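Long-range contacts in alpha-L-rhamnosidase (Streptomyces avermitilis, PDB 3W5N), which hydrolyses terminal non-reducing alpha-L-rhamnose residues, releasing L-rhamnose from citrus flavonoids and gum arabic, and carries a calcium-dependent rhamnose-binding module: residues V14-G19 / P105-T110; R26-M31 / S70-Y75; T221-A226 / D266-P271. One frame throughout, in Å; residues are numbered along the deposited sequence.

Interaction 1 (V14-G19 / P105-T110); sequences VQRPLG and PSWWET. With NA (sodium ion), chain M.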
loop_
_atom_site.group_PDB
_atom_site.type_symbol
_atom_site.label_atom_id
_atom_site.label_comp_id
_atom_site.label_asym_id
_atom_site.label_seq_id
_atom_site.Cartn_x
_atom_site.Cartn_y
_atom_site.Cartn_z
ATOM N N VAL A 14 7.269 -4.213 -18.575
ATOM C CA VAL A 14 7.198 -5.634 -18.218
ATOM C C VAL A 14 7.397 -6.523 -19.438
ATOM O O VAL A 14 7.168 -6.097 -20.560
ATOM C CB VAL A 14 5.873 -6.029 -17.510
ATOM C CG1 VAL A 14 5.667 -5.227 -16.227
ATOM C CG2 VAL A 14 4.684 -5.867 -18.442
ATOM N N GLN A 15 7.818 -7.762 -19.205
ATOM C CA GLN A 15 7.790 -8.756 -20.271
ATOM C C GLN A 15 6.365 -9.315 -20.407
ATOM O O GLN A 15 5.733 -9.690 -19.412
ATOM C CB GLN A 15 8.796 -9.879 -19.983
ATOM C CG GLN A 15 10.241 -9.393 -19.884
ATOM C CD GLN A 15 11.235 -10.371 -20.494
ATOM O OE1 GLN A 15 11.358 -11.503 -20.046
ATOM N NE2 GLN A 15 11.943 -9.934 -21.528
ATOM N N ARG A 16 5.866 -9.365 -21.635
ATOM C CA ARG A 16 4.587 -10.039 -21.943
ATOM C C ARG A 16 3.379 -9.555 -21.117
ATOM O O ARG A 16 2.713 -10.359 -20.469
ATOM C CB ARG A 16 4.723 -11.569 -21.823
ATOM C CG ARG A 16 5.760 -12.209 -22.745
ATOM C CD ARG A 16 5.949 -13.700 -22.431
ATOM N NE ARG A 16 6.574 -13.883 -21.121
ATOM C CZ ARG A 16 7.889 -13.860 -20.896
ATOM N NH1 ARG A 16 8.757 -13.698 -21.894
ATOM N NH2 ARG A 16 8.338 -14.014 -19.660
ATOM N N PRO A 17 3.080 -8.250 -21.154
ATOM C CA PRO A 17 1.894 -7.814 -20.403
ATOM C C PRO A 17 0.623 -8.432 -20.989
ATOM O O PRO A 17 0.498 -8.553 -22.203
ATOM C CB PRO A 17 1.880 -6.301 -20.590
ATOM C CG PRO A 17 2.776 -6.010 -21.756
ATOM C CD PRO A 17 3.757 -7.147 -21.855
ATOM N N LEU A 18 -0.280 -8.838 -20.108
ATOM C CA LEU A 18 -1.539 -9.462 -20.475
ATOM C C LEU A 18 -2.675 -8.558 -20.013
ATOM O O LEU A 18 -2.808 -8.272 -18.817
ATOM C CB LEU A 18 -1.649 -10.838 -19.803
ATOM C CG LEU A 18 -2.891 -11.699 -20.038
ATOM C CD1 LEU A 18 -3.001 -12.127 -21.488
ATOM C CD2 LEU A 18 -2.856 -12.956 -19.172
ATOM N N GLY A 19 -3.513 -8.119 -20.946
ATOM C CA GLY A 19 -4.602 -7.206 -20.599
ATOM C C GLY A 19 -4.111 -5.765 -20.500
ATOM O O GLY A 19 -4.457 -5.053 -19.563
ATOM N N PRO A 105 11.202 -13.106 -30.637
ATOM C CA PRO A 105 9.830 -12.570 -30.645
ATOM C C PRO A 105 9.195 -12.559 -29.257
ATOM O O PRO A 105 9.330 -13.515 -28.492
ATOM C CB PRO A 105 9.087 -13.520 -31.587
ATOM C CG PRO A 105 10.163 -13.969 -32.540
ATOM C CD PRO A 105 11.381 -14.148 -31.664
ATOM N N SER A 106 8.554 -11.448 -28.921
ATOM C CA SER A 106 7.788 -11.393 -27.694
ATOM C C SER A 106 6.377 -10.962 -28.025
ATOM O O SER A 106 6.006 -10.889 -29.204
ATOM C CB SER A 106 8.439 -10.459 -26.683
ATOM O OG SER A 106 7.826 -10.652 -25.418
ATOM N N TRP A 107 5.582 -10.674 -26.999
ATOM C CA TRP A 107 4.203 -10.283 -27.249
ATOM C C TRP A 107 3.654 -9.391 -26.139
ATOM O O TRP A 107 4.190 -9.366 -25.022
ATOM C CB TRP A 107 3.306 -11.535 -27.448
ATOM C CG TRP A 107 3.303 -12.534 -26.290
ATOM C CD1 TRP A 107 4.080 -13.672 -26.176
ATOM C CD2 TRP A 107 2.486 -12.488 -25.107
ATOM N NE1 TRP A 107 3.807 -14.315 -24.978
ATOM C CE2 TRP A 107 2.827 -13.615 -24.311
ATOM C CE3 TRP A 107 1.499 -11.596 -24.636
ATOM C CZ2 TRP A 107 2.216 -13.875 -23.077
ATOM C CZ3 TRP A 107 0.901 -11.842 -23.402
ATOM C CH2 TRP A 107 1.263 -12.979 -22.630
ATOM N N TRP A 108 2.596 -8.649 -26.466
ATOM C CA TRP A 108 1.690 -8.097 -25.443
ATOM C C TRP A 108 0.254 -8.404 -25.874
ATOM O O TRP A 108 -0.007 -8.691 -27.052
ATOM C CB TRP A 108 1.900 -6.599 -25.190
ATOM C CG TRP A 108 1.286 -5.661 -26.229
ATOM C CD1 TRP A 108 0.042 -5.075 -26.192
ATOM C CD2 TRP A 108 1.901 -5.225 -27.440
ATOM N NE1 TRP A 108 -0.144 -4.289 -27.320
ATOM C CE2 TRP A 108 0.987 -4.363 -28.097
ATOM C CE3 TRP A 108 3.147 -5.462 -28.028
ATOM C CZ2 TRP A 108 1.289 -3.745 -29.315
ATOM C CZ3 TRP A 108 3.453 -4.839 -29.253
ATOM C CH2 TRP A 108 2.520 -4.002 -29.879
ATOM N N GLU A 109 -0.671 -8.387 -24.923
ATOM C CA GLU A 109 -2.057 -8.673 -25.263
ATOM C C GLU A 109 -2.974 -7.592 -24.719
ATOM O O GLU A 109 -2.935 -7.254 -23.533
ATOM C CB GLU A 109 -2.473 -10.065 -24.753
ATOM C CG GLU A 109 -3.881 -10.468 -25.183
ATOM C CD GLU A 109 -4.248 -11.904 -24.829
ATOM O OE1 GLU A 109 -3.412 -12.820 -25.007
ATOM O OE2 GLU A 109 -5.398 -12.134 -24.392
ATOM N N THR A 110 -3.812 -7.054 -25.594
ATOM C CA THR A 110 -4.757 -6.033 -25.164
ATOM C C THR A 110 -5.879 -6.675 -24.380
ATOM O O THR A 110 -6.202 -7.857 -24.583
ATOM C CB THR A 110 -5.336 -5.245 -26.364
ATOM O OG1 THR A 110 -5.972 -6.149 -27.277
ATOM C CG2 THR A 110 -4.228 -4.498 -27.096
HETATM NA NA NA M . -2.113 -7.422 -16.653
HETATM O O HOH W 1 8.504 -13.601 -24.543
HETATM O O HOH W 2 -0.102 -6.947 -17.677
HETATM O O HOH W 3 -2.988 -5.153 -16.831
HETATM O O HOH W 4 -4.370 -7.894 -15.834
HETATM O O HOH W 5 -1.356 -6.811 -14.538
HETATM O O HOH W 6 -1.226 -9.556 -16.088
#

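Interaction 2 (R26-M31 / S70-Y75); sequences RLSWPM and SVLVPY. With NA (sodium ion), chain L.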
loop_
_atom_site.group_PDB
_atom_site.type_symbol
_atom_site.label_atom_id
_atom_site.label_comp_id
_atom_site.label_asym_id
_atom_site.label_seq_id
_atom_site.Cartn_x
_atom_site.Cartn_y
_atom_site.Cartn_z
ATOM N N ARG A 26 4.504 1.433 -24.852
ATOM C CA ARG A 26 5.893 1.861 -24.992
ATOM C C ARG A 26 6.858 0.687 -24.895
ATOM O O ARG A 26 6.887 -0.041 -23.902
ATOM C CB ARG A 26 6.217 2.927 -23.956
ATOM C CG ARG A 26 5.375 4.190 -24.176
ATOM C CD ARG A 26 5.424 5.121 -22.963
ATOM N NE ARG A 26 4.825 4.482 -21.794
ATOM C CZ ARG A 26 4.997 4.913 -20.546
ATOM N NH1 ARG A 26 5.750 5.977 -20.297
ATOM N NH2 ARG A 26 4.431 4.274 -19.552
ATOM N N LEU A 27 7.665 0.547 -25.937
ATOM C CA LEU A 27 8.568 -0.593 -26.105
ATOM C C LEU A 27 9.989 -0.228 -25.693
ATOM O O LEU A 27 10.450 0.887 -25.962
ATOM C CB LEU A 27 8.579 -0.978 -27.594
ATOM C CG LEU A 27 7.214 -1.117 -28.273
ATOM C CD1 LEU A 27 7.413 -1.381 -29.752
ATOM C CD2 LEU A 27 6.416 -2.239 -27.660
ATOM N N SER A 28 10.708 -1.165 -25.070
ATOM C CA SER A 28 12.079 -0.892 -24.685
ATOM C C SER A 28 12.954 -2.049 -25.106
ATOM O O SER A 28 12.509 -3.213 -25.076
ATOM C CB SER A 28 12.212 -0.683 -23.173
ATOM O OG SER A 28 11.515 0.478 -22.725
ATOM N N TRP A 29 14.191 -1.740 -25.482
ATOM C CA TRP A 29 15.169 -2.789 -25.837
ATOM C C TRP A 29 16.569 -2.583 -25.263
ATOM O O TRP A 29 17.473 -2.091 -25.949
ATOM C CB TRP A 29 15.215 -3.066 -27.352
ATOM C CG TRP A 29 15.247 -1.846 -28.227
ATOM C CD1 TRP A 29 16.350 -1.172 -28.645
ATOM C CD2 TRP A 29 14.116 -1.159 -28.781
ATOM N NE1 TRP A 29 15.984 -0.110 -29.441
ATOM C CE2 TRP A 29 14.619 -0.077 -29.541
ATOM C CE3 TRP A 29 12.724 -1.351 -28.706
ATOM C CZ2 TRP A 29 13.785 0.814 -30.226
ATOM C CZ3 TRP A 29 11.883 -0.467 -29.418
ATOM C CH2 TRP A 29 12.420 0.596 -30.161
ATOM N N PRO A 30 16.769 -2.995 -24.004
ATOM C CA PRO A 30 18.127 -3.025 -23.463
ATOM C C PRO A 30 19.020 -3.825 -24.427
ATOM O O PRO A 30 18.560 -4.809 -25.033
ATOM C CB PRO A 30 17.970 -3.787 -22.143
ATOM C CG PRO A 30 16.509 -3.714 -21.811
ATOM C CD PRO A 30 15.777 -3.617 -23.109
ATOM N N MET A 31 20.261 -3.398 -24.590
ATOM C CA MET A 31 21.178 -4.061 -25.509
ATOM C C MET A 31 22.427 -4.479 -24.758
ATOM O O MET A 31 22.776 -3.897 -23.731
ATOM C CB MET A 31 21.551 -3.157 -26.696
ATOM C CG MET A 31 20.401 -2.874 -27.659
ATOM S SD MET A 31 20.658 -1.357 -28.620
ATOM C CE MET A 31 20.090 -0.101 -27.474
ATOM N N SER A 70 15.969 3.970 -27.370
ATOM C CA SER A 70 15.817 2.540 -27.121
ATOM C C SER A 70 14.956 2.238 -25.900
ATOM O O SER A 70 14.808 1.070 -25.515
ATOM C CB SER A 70 17.195 1.888 -26.978
ATOM O OG SER A 70 17.897 2.433 -25.862
ATOM N N VAL A 71 14.411 3.284 -25.285
ATOM C CA VAL A 71 13.652 3.151 -24.040
ATOM C C VAL A 71 12.308 3.831 -24.194
ATOM O O VAL A 71 12.245 5.005 -24.574
ATOM C CB VAL A 71 14.439 3.751 -22.845
ATOM C CG1 VAL A 71 13.530 4.001 -21.652
ATOM C CG2 VAL A 71 15.579 2.817 -22.445
ATOM N N LEU A 72 11.238 3.101 -23.875
ATOM C CA LEU A 72 9.855 3.631 -23.861
ATOM C C LEU A 72 9.457 4.286 -25.179
ATOM O O LEU A 72 8.914 5.405 -25.216
ATOM C CB LEU A 72 9.619 4.558 -22.649
ATOM C CG LEU A 72 9.823 3.878 -21.278
ATOM C CD1 LEU A 72 9.888 4.925 -20.167
ATOM C CD2 LEU A 72 8.759 2.824 -20.979
ATOM N N VAL A 73 9.753 3.580 -26.265
ATOM C CA VAL A 73 9.417 4.060 -27.609
ATOM C C VAL A 73 7.977 3.651 -27.913
ATOM O O VAL A 73 7.662 2.459 -27.927
ATOM C CB VAL A 73 10.367 3.476 -28.678
ATOM C CG1 VAL A 73 10.012 4.029 -30.062
ATOM C CG2 VAL A 73 11.819 3.739 -28.314
ATOM N N PRO A 74 7.076 4.637 -28.128
ATOM C CA PRO A 74 5.654 4.290 -28.279
ATOM C C PRO A 74 5.358 3.587 -29.598
ATOM O O PRO A 74 5.859 3.984 -30.652
ATOM C CB PRO A 74 4.939 5.657 -28.236
ATOM C CG PRO A 74 5.985 6.653 -28.615
ATOM C CD PRO A 74 7.311 6.095 -28.180
ATOM N N TYR A 75 4.584 2.512 -29.523
ATOM C CA TYR A 75 3.974 1.913 -30.707
ATOM C C TYR A 75 3.307 2.990 -31.562
ATOM O O TYR A 75 2.570 3.822 -31.047
ATOM C CB TYR A 75 2.946 0.870 -30.265
ATOM C CG TYR A 75 2.080 0.364 -31.386
ATOM C CD1 TYR A 75 2.549 -0.614 -32.263
ATOM C CD2 TYR A 75 0.792 0.881 -31.581
ATOM C CE1 TYR A 75 1.755 -1.083 -33.303
ATOM C CE2 TYR A 75 -0.004 0.429 -32.629
ATOM C CZ TYR A 75 0.482 -0.552 -33.475
ATOM O OH TYR A 75 -0.298 -1.011 -34.501
HETATM NA NA NA L . 12.625 7.374 -24.970
HETATM O O HOH W 7 18.490 0.293 -24.379
HETATM O O HOH W 8 10.627 7.585 -25.829
HETATM O O HOH W 9 12.325 9.650 -24.827
HETATM O O HOH W 10 12.003 7.340 -22.805
#

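Interaction 3 (T221-A226 / D266-P271); sequences TLAVSA and DGWREP. With RAM (alpha-L-rhamnopyranose), chain F.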
loop_
_atom_site.group_PDB
_atom_site.type_symbol
_atom_site.label_atom_id
_atom_site.label_comp_id
_atom_site.label_asym_id
_atom_site.label_seq_id
_atom_site.Cartn_x
_atom_site.Cartn_y
_atom_site.Cartn_z
ATOM N N THR A 221 -34.001 -16.489 30.597
ATOM C CA THR A 221 -34.005 -15.186 31.263
ATOM C C THR A 221 -32.883 -14.308 30.787
ATOM O O THR A 221 -31.712 -14.653 30.915
ATOM C CB THR A 221 -33.961 -15.339 32.778
ATOM O OG1 THR A 221 -35.154 -16.023 33.190
ATOM C CG2 THR A 221 -33.872 -13.951 33.475
ATOM N N LEU A 222 -33.259 -13.186 30.181
ATOM C CA LEU A 222 -32.305 -12.210 29.701
ATOM C C LEU A 222 -32.234 -11.098 30.737
ATOM O O LEU A 222 -33.255 -10.687 31.273
ATOM C CB LEU A 222 -32.751 -11.656 28.333
ATOM C CG LEU A 222 -33.210 -12.691 27.294
ATOM C CD1 LEU A 222 -33.694 -12.046 25.999
ATOM C CD2 LEU A 222 -32.091 -13.683 27.024
ATOM N N ALA A 223 -31.026 -10.635 31.040
ATOM C CA ALA A 223 -30.846 -9.539 31.997
ATOM C C ALA A 223 -29.789 -8.593 31.481
ATOM O O ALA A 223 -28.742 -9.020 30.983
ATOM C CB ALA A 223 -30.485 -10.074 33.388
ATOM N N VAL A 224 -30.056 -7.295 31.616
ATOM C CA VAL A 224 -29.186 -6.280 31.065
ATOM C C VAL A 224 -29.041 -5.183 32.107
ATOM O O VAL A 224 -30.037 -4.737 32.673
ATOM C CB VAL A 224 -29.805 -5.672 29.773
ATOM C CG1 VAL A 224 -29.018 -4.458 29.300
ATOM C CG2 VAL A 224 -29.911 -6.723 28.664
ATOM N N SER A 225 -27.802 -4.784 32.374
ATOM C CA SER A 225 -27.534 -3.504 33.043
ATOM C C SER A 225 -27.072 -2.527 31.970
ATOM O O SER A 225 -26.350 -2.905 31.040
ATOM C CB SER A 225 -26.480 -3.647 34.154
ATOM O OG SER A 225 -25.212 -4.046 33.640
ATOM N N ALA A 226 -27.506 -1.277 32.074
ATOM C CA ALA A 226 -27.040 -0.250 31.151
ATOM C C ALA A 226 -26.775 1.011 31.933
ATOM O O ALA A 226 -27.487 1.303 32.898
ATOM C CB ALA A 226 -28.059 0.010 30.052
ATOM N N ASP A 266 -28.292 -9.367 44.828
ATOM C CA ASP A 266 -27.617 -10.280 43.931
ATOM C C ASP A 266 -28.472 -11.486 43.627
ATOM O O ASP A 266 -29.314 -11.891 44.428
ATOM C CB ASP A 266 -26.176 -10.616 44.327
ATOM C CG ASP A 266 -25.178 -9.985 43.372
ATOM O OD1 ASP A 266 -25.112 -10.439 42.197
ATOM O OD2 ASP A 266 -24.504 -9.010 43.775
ATOM N N GLY A 267 -28.288 -12.000 42.422
ATOM C CA GLY A 267 -29.145 -13.034 41.897
ATOM C C GLY A 267 -30.098 -12.447 40.879
ATOM O O GLY A 267 -30.874 -13.183 40.285
ATOM N N TRP A 268 -30.032 -11.124 40.677
ATOM C CA TRP A 268 -30.967 -10.424 39.765
ATOM C C TRP A 268 -30.846 -10.858 38.315
ATOM O O TRP A 268 -31.762 -10.622 37.525
ATOM C CB TRP A 268 -30.839 -8.897 39.872
ATOM C CG TRP A 268 -29.608 -8.366 39.215
ATOM C CD1 TRP A 268 -28.353 -8.275 39.770
ATOM C CD2 TRP A 268 -29.499 -7.851 37.884
ATOM N NE1 TRP A 268 -27.474 -7.744 38.856
ATOM C CE2 TRP A 268 -28.150 -7.477 37.692
ATOM C CE3 TRP A 268 -30.407 -7.686 36.826
ATOM C CZ2 TRP A 268 -27.688 -6.936 36.492
ATOM C CZ3 TRP A 268 -29.940 -7.150 35.621
ATOM C CH2 TRP A 268 -28.596 -6.784 35.468
ATOM N N ARG A 269 -29.720 -11.468 37.945
ATOM C CA ARG A 269 -29.582 -12.015 36.608
ATOM C C ARG A 269 -30.142 -13.431 36.490
ATOM O O ARG A 269 -30.278 -13.937 35.392
ATOM C CB ARG A 269 -28.129 -11.958 36.129
ATOM C CG ARG A 269 -27.560 -10.547 36.051
ATOM C CD ARG A 269 -26.155 -10.545 35.457
ATOM N NE ARG A 269 -25.658 -9.184 35.270
ATOM C CZ ARG A 269 -25.774 -8.445 34.152
ATOM N NH1 ARG A 269 -26.382 -8.908 33.064
ATOM N NH2 ARG A 269 -25.276 -7.211 34.139
ATOM N N GLU A 270 -30.478 -14.060 37.616
ATOM C CA GLU A 270 -30.908 -15.471 37.594
ATOM C C GLU A 270 -32.370 -15.643 37.187
ATOM O O GLU A 270 -33.205 -14.775 37.497
ATOM C CB GLU A 270 -30.700 -16.122 38.968
ATOM C CG GLU A 270 -29.269 -16.064 39.492
ATOM C CD GLU A 270 -28.268 -16.809 38.615
ATOM O OE1 GLU A 270 -28.645 -17.787 37.934
ATOM O OE2 GLU A 270 -27.086 -16.418 38.610
ATOM N N PRO A 271 -32.703 -16.776 36.543
ATOM C CA PRO A 271 -34.081 -17.071 36.149
ATOM C C PRO A 271 -35.143 -16.871 37.228
ATOM O O PRO A 271 -36.163 -16.243 36.939
ATOM C CB PRO A 271 -34.010 -18.537 35.719
ATOM C CG PRO A 271 -32.649 -18.644 35.127
ATOM C CD PRO A 271 -31.759 -17.746 35.940
HETATM C C1 RAM F . -41.797 -17.374 37.427
HETATM C C2 RAM F . -40.746 -16.317 37.869
HETATM C C3 RAM F . -39.560 -16.612 36.941
HETATM C C4 RAM F . -39.920 -16.354 35.468
HETATM C C5 RAM F . -41.135 -17.217 35.063
HETATM C C6 RAM F . -41.677 -16.839 33.684
HETATM O O1 RAM F . -41.351 -18.750 37.503
HETATM O O2 RAM F . -41.481 -15.113 37.638
HETATM O O3 RAM F . -38.358 -15.928 37.310
HETATM O O4 RAM F . -38.759 -16.601 34.649
HETATM O O5 RAM F . -42.199 -17.129 36.056
HETATM O O HOH W 11 -29.584 -13.633 32.709
HETATM O O HOH W 12 -23.847 -5.303 35.742
#

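Interaction 1 (V14-G19 / P105-T110)
P17 O accepts one hydrogen bond from the facing strand, from E109 N at 3.0 Å with an N-H...O angle of 154°, and the CA-H of W108 makes a longer contact with the same oxygen. One step on, G19 N returns a weak bond to E109 O (2.8 Å), bent to 128°. Together they bracket the single bridge of L18 with E109. Before it, the CA-H of R16 points almost straight at W107 O.

The two chains run in nearly the same direction, and 106-109 is an edge strand of its sheet in the N-terminal immunoglobulin-like domain. The pairing recalls the A' strand of such domains, which lies parallel to the last strand. At the backbone angles of G19 any side chain would collide with the carbonyl oxygen of L18, so glycine suits the position.

R16 lays its chain over one face of the W107 indole: CB stands 3.7 Å from the centre of the six-membered ring, CG follows above CE2, and CD reaches NE1 at 3.4 Å. W107 CG is wedged between its own backbone N and carbonyl carbon (chi1 57°), which swings the ring under the arginine. The guanidinium plane is turned steeply against the ring, not stacked on it; R16 NH1 donates to a water that also bonds S106 OG. R85 makes a cation-pi contact with the same indole.

P17 CG packs on W108 CB at 3.6 Å. L18 and E109 run side by side, L18 CD1 touching the carboxylate carbon, while the two carboxylate oxygens of E109 are paired with R85 and R320. L18 O binds a sodium ion at 2.4 Å, and five waters complete six ligands; one of them also accepts from L18 N.

Interaction 2 (R26-M31 / S70-Y75)
R26 lies along the backbone of L72 from its first carbon. Its CB rests on L72 CA at 3.7 Å, CG reaches past L72 O toward P74, CD skirts the same carbonyl, and L72 CD2 sits over one face of the guanidinium, toward its rim. With CG anti to the carbonyl carbon (chi1 -63°) and a bend at chi3, the head leaves the strand pair, and its NH2 and NH1 form salt bridges with E12 and D712.

L27 and V73 are joined by two backbone bonds, L27 N to V73 O at 2.8 Å and V73 N to L27 O. L72 N is near L27 O too, but the angle there is poor; its hydrogen goes instead to S28 OG at 2.9 Å. Further along, W29 N bonds S70 O, almost straight at 174°.

The W29 indole lies with one face over S70 CA, its NE1 3.4 Å from S70 CB and donating to Q40, while CH2 meets V73 CG2 at 3.7 Å. With an alanine here the indole is gone, which would probably open a gap between S70 and V73 and leave Q40 OE1 without its indole donor. M31 CE also touches S70 CB, at 3.5 Å.

V71 O binds a sodium ion at 2.4 Å, with three waters; one of these also donates to L72 O. L72 adopts left-handed backbone angles, and it and V73 both stand opposite L27: a G1 beta bulge in the short antiparallel pairing of strands 26-32 and 73-74, within an immunoglobulin-like sandwich.

Interaction 3 (T221-A226 / D266-P271)
This contact belongs to the carbohydrate-binding module CBM67, where a type I turn from G267 to E270 lies against strand 218-227 of the module's five-stranded sheet. R269 and W268 reach from the turn to A223 and S225 of the strand. The R269 chain runs extended from CG to NE, its CG above the centre of the W268 ring and 4.0 Å from A223 CB, and carries the guanidinium along the strand. There, R269 NH1 comes to 3.1 Å from A223 O and NH2 to 3.2 Å from S225 OG. The firmer partners of NH1 are S185 OG and A183 O on the adjacent strand, while one water joins NH2 to S225 OG.

W268 turns its edge to V224 C and S225 N, which lie near the ring plane, CH2 coming to 3.7 Å from V224 C. Its CZ3 touches A223 CB, also at 3.7 Å. The guanidinium of R269 lies beside the indole, W268 CZ2 over one of its faces, and turns its edge to A223 O and S225 OG. At the other end, T221 OG1 touches P271 CA at 3.3 Å, and a second water donates both to T221 O and to R269 O. T162 bonds T221 OG1 as well as the rhamnose lying beyond P271; the place of that sugar against P271 O is doubtful.

T221, A223 and S225 serve this outer side of the sheet, whereas L222 and V224 pack inward on L240 and W236 of strand 235-244 in the opposing sheet. Strands 181-186 and 156-165 flank 218-227, and R160 of the latter takes up W268 O and E270 O.

Overall arrangement
From the N terminus, 14-19 comes first and 26-31 soon after. The chain then goes out and back to 70-75, closing interaction 2, and only at 105-110 does interaction 1 close, so the smaller loop lies wholly within the larger. Both belong to the N-terminal immunoglobulin-like domain and touch: the W108 ring packs on Y75 and L27, linking the edge of the sheet containing 106-109 with the sheet containing 26-32. Interaction 3 opens and closes later, crossing neither, and ties a turn to a central strand of CBM67. Its centre is about 68 Å from the centre of interaction 1 and about 75 Å from that of interaction 2, on the opposite side of the chain's centre.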